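Hypothetical protein (Pyrococcus furiosus, PDB 2FZF) is of unknown function but belongs to the rubrerythrin family of the ferritin clan, so a diiron-type redox or iron-handling role is conceivable. Local coordinates at residues Gly10-Met16 against Glu87-Pro91. Numbering follows the deposited sequence.
Sequences GLPIEKM and EHIGP
Ile89 holds CG1 anti to its own carbonyl carbon (chi1 -63°), and a bend at chi2 brings CD1 against Leu11, 3.4 Å from Leu11 CB. Leu11 sets CG in the same way (chi1 -60°) and then runs on extended, so that its CD1 reaches Glu87 CB at 3.6 Å while the Leu11 and Glu87 side chains slant past each other. The backbones are joined by a single beta bridge between Leu11 and Ile89, bonded in the parallel pattern. Leu11 N donates to His88 O at 2.8 Å, nearly straight at 163°, and Gly90 N returns a bond to Leu11 O at 3.1 Å. A weak third bond runs from Gly10 N to Gly90 O. Gly10 CA also lies obliquely against the His88 ring, 3.5 Å from His88 CE1. In the ferritin-like four-helix bundle, the bridge ties the lead-in to helix 21-44 to the long crossover loop that links helix 63-76 with helix 103-129. The other branch of Ile89, CG2, meets Ile13 CD1 at 3.6 Å, the two side chains crossing at about a right angle; Met16 CG comes to 4.1 Å from Ile89 CG1. With an alanine in place of Ile89, both branches are lost, and Leu11 CB, Ile13 CD1 and Met16 CG would probably be left without their shared apolar partner, opening a gap beside Leu11. Ile89 also touches Met27 of helix 21-44, and Met16 packs on Leu24 of that helix and on Phe123 and Leu127 of helix 103-129. Phe19 receives both Leu11 and Glu87.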
loop_
_atom_site.group_PDB
_atom_site.type_symbol
_atom_site.label_atom_id
_atom_site.label_comp_id
_atom_site.label_asym_id
_atom_site.label_seq_id
_atom_site.Cartn_x
_atom_site.Cartn_y
_atom_site.Cartn_z
ATOM N N GLY A 10 18.968 -8.998 11.159
ATOM C CA GLY A 10 18.846 -9.718 12.453
ATOM C C GLY A 10 18.682 -11.211 12.256
ATOM O O GLY A 10 19.480 -11.840 11.569
ATOM N N LEU A 11 17.648 -11.790 12.857
ATOM C CA LEU A 11 17.403 -13.224 12.725
ATOM C C LEU A 11 16.326 -13.534 11.678
ATOM O O LEU A 11 15.332 -12.829 11.565
ATOM C CB LEU A 11 16.986 -13.804 14.077
ATOM C CG LEU A 11 17.993 -13.673 15.226
ATOM C CD1 LEU A 11 17.408 -14.270 16.512
ATOM C CD2 LEU A 11 19.298 -14.367 14.842
ATOM N N PRO A 12 16.527 -14.588 10.876
ATOM C CA PRO A 12 15.553 -14.964 9.849
ATOM C C PRO A 12 14.201 -15.329 10.441
ATOM O O PRO A 12 14.123 -15.902 11.525
ATOM C CB PRO A 12 16.218 -16.156 9.169
ATOM C CG PRO A 12 17.020 -16.757 10.274
ATOM C CD PRO A 12 17.659 -15.529 10.874
ATOM N N ILE A 13 13.144 -14.998 9.706
ATOM C CA ILE A 13 11.761 -15.264 10.103
ATOM C C ILE A 13 11.615 -16.714 10.579
ATOM O O ILE A 13 10.837 -17.026 11.492
ATOM C CB ILE A 13 10.819 -15.000 8.892
ATOM C CG1 ILE A 13 9.443 -14.534 9.367
ATOM C CG2 ILE A 13 10.696 -16.256 8.041
ATOM C CD1 ILE A 13 9.472 -13.202 10.067
ATOM N N GLU A 14 12.388 -17.591 9.943
ATOM C CA GLU A 14 12.386 -19.020 10.232
ATOM C C GLU A 14 12.619 -19.304 11.705
ATOM O O GLU A 14 11.965 -20.165 12.295
ATOM C CB GLU A 14 13.462 -19.719 9.397
ATOM C CG GLU A 14 13.300 -21.234 9.338
ATOM C CD GLU A 14 12.067 -21.672 8.551
ATOM O OE1 GLU A 14 11.034 -20.962 8.613
ATOM O OE2 GLU A 14 12.132 -22.734 7.884
ATOM N N LYS A 15 13.547 -18.578 12.311
ATOM C CA LYS A 15 13.830 -18.814 13.714
ATOM C C LYS A 15 12.962 -18.009 14.664
ATOM O O LYS A 15 13.453 -17.450 15.640
ATOM C CB LYS A 15 15.300 -18.558 14.005
ATOM C CG LYS A 15 15.699 -17.122 13.945
ATOM C CD LYS A 15 17.167 -16.987 14.302
ATOM C CE LYS A 15 17.491 -17.598 15.678
ATOM N NZ LYS A 15 16.765 -16.966 16.840
ATOM N N MET A 16 11.666 -17.954 14.372
ATOM C CA MET A 16 10.729 -17.247 15.228
ATOM C C MET A 16 10.343 -18.231 16.324
ATOM O O MET A 16 9.952 -17.835 17.423
ATOM C CB MET A 16 9.475 -16.828 14.449
ATOM C CG MET A 16 9.456 -15.380 13.943
ATOM S SD MET A 16 7.923 -14.965 13.038
ATOM C CE MET A 16 6.737 -14.840 14.360
ATOM N N GLU A 87 17.553 -10.234 20.958
ATOM C CA GLU A 87 17.522 -10.608 19.561
ATOM C C GLU A 87 16.331 -9.970 18.842
ATOM O O GLU A 87 15.402 -9.444 19.468
ATOM C CB GLU A 87 17.487 -12.140 19.421
ATOM C CG GLU A 87 18.668 -12.914 20.089
ATOM C CD GLU A 87 20.062 -12.632 19.486
ATOM O OE1 GLU A 87 20.217 -12.618 18.238
ATOM O OE2 GLU A 87 21.019 -12.449 20.276
ATOM N N HIS A 88 16.374 -9.994 17.518
ATOM C CA HIS A 88 15.295 -9.425 16.734
ATOM C C HIS A 88 15.280 -9.982 15.315
ATOM O O HIS A 88 16.329 -10.207 14.704
ATOM C CB HIS A 88 15.407 -7.896 16.725
ATOM C CG HIS A 88 16.549 -7.360 15.914
ATOM N ND1 HIS A 88 16.614 -7.487 14.544
ATOM C CD2 HIS A 88 17.633 -6.634 16.278
ATOM C CE1 HIS A 88 17.686 -6.859 14.096
ATOM N NE2 HIS A 88 18.321 -6.332 15.125
ATOM N N ILE A 89 14.078 -10.218 14.804
ATOM C CA ILE A 89 13.905 -10.747 13.459
ATOM C C ILE A 89 13.895 -9.625 12.433
ATOM O O ILE A 89 13.312 -8.564 12.662
ATOM C CB ILE A 89 12.572 -11.517 13.320
ATOM C CG1 ILE A 89 12.557 -12.730 14.253
ATOM C CG2 ILE A 89 12.373 -11.949 11.884
ATOM C CD1 ILE A 89 13.635 -13.750 13.961
ATOM N N GLY A 90 14.550 -9.863 11.303
ATOM C CA GLY A 90 14.573 -8.878 10.238
ATOM C C GLY A 90 15.440 -7.669 10.504
ATOM O O GLY A 90 15.954 -7.506 11.599
ATOM N N PRO A 91 15.608 -6.787 9.507
ATOM C CA PRO A 91 16.441 -5.594 9.694
ATOM C C PRO A 91 15.920 -4.596 10.723
ATOM O O PRO A 91 14.726 -4.314 10.799
ATOM C CB PRO A 91 16.528 -5.007 8.280
ATOM C CG PRO A 91 15.230 -5.396 7.667
ATOM C CD PRO A 91 15.027 -6.820 8.149
#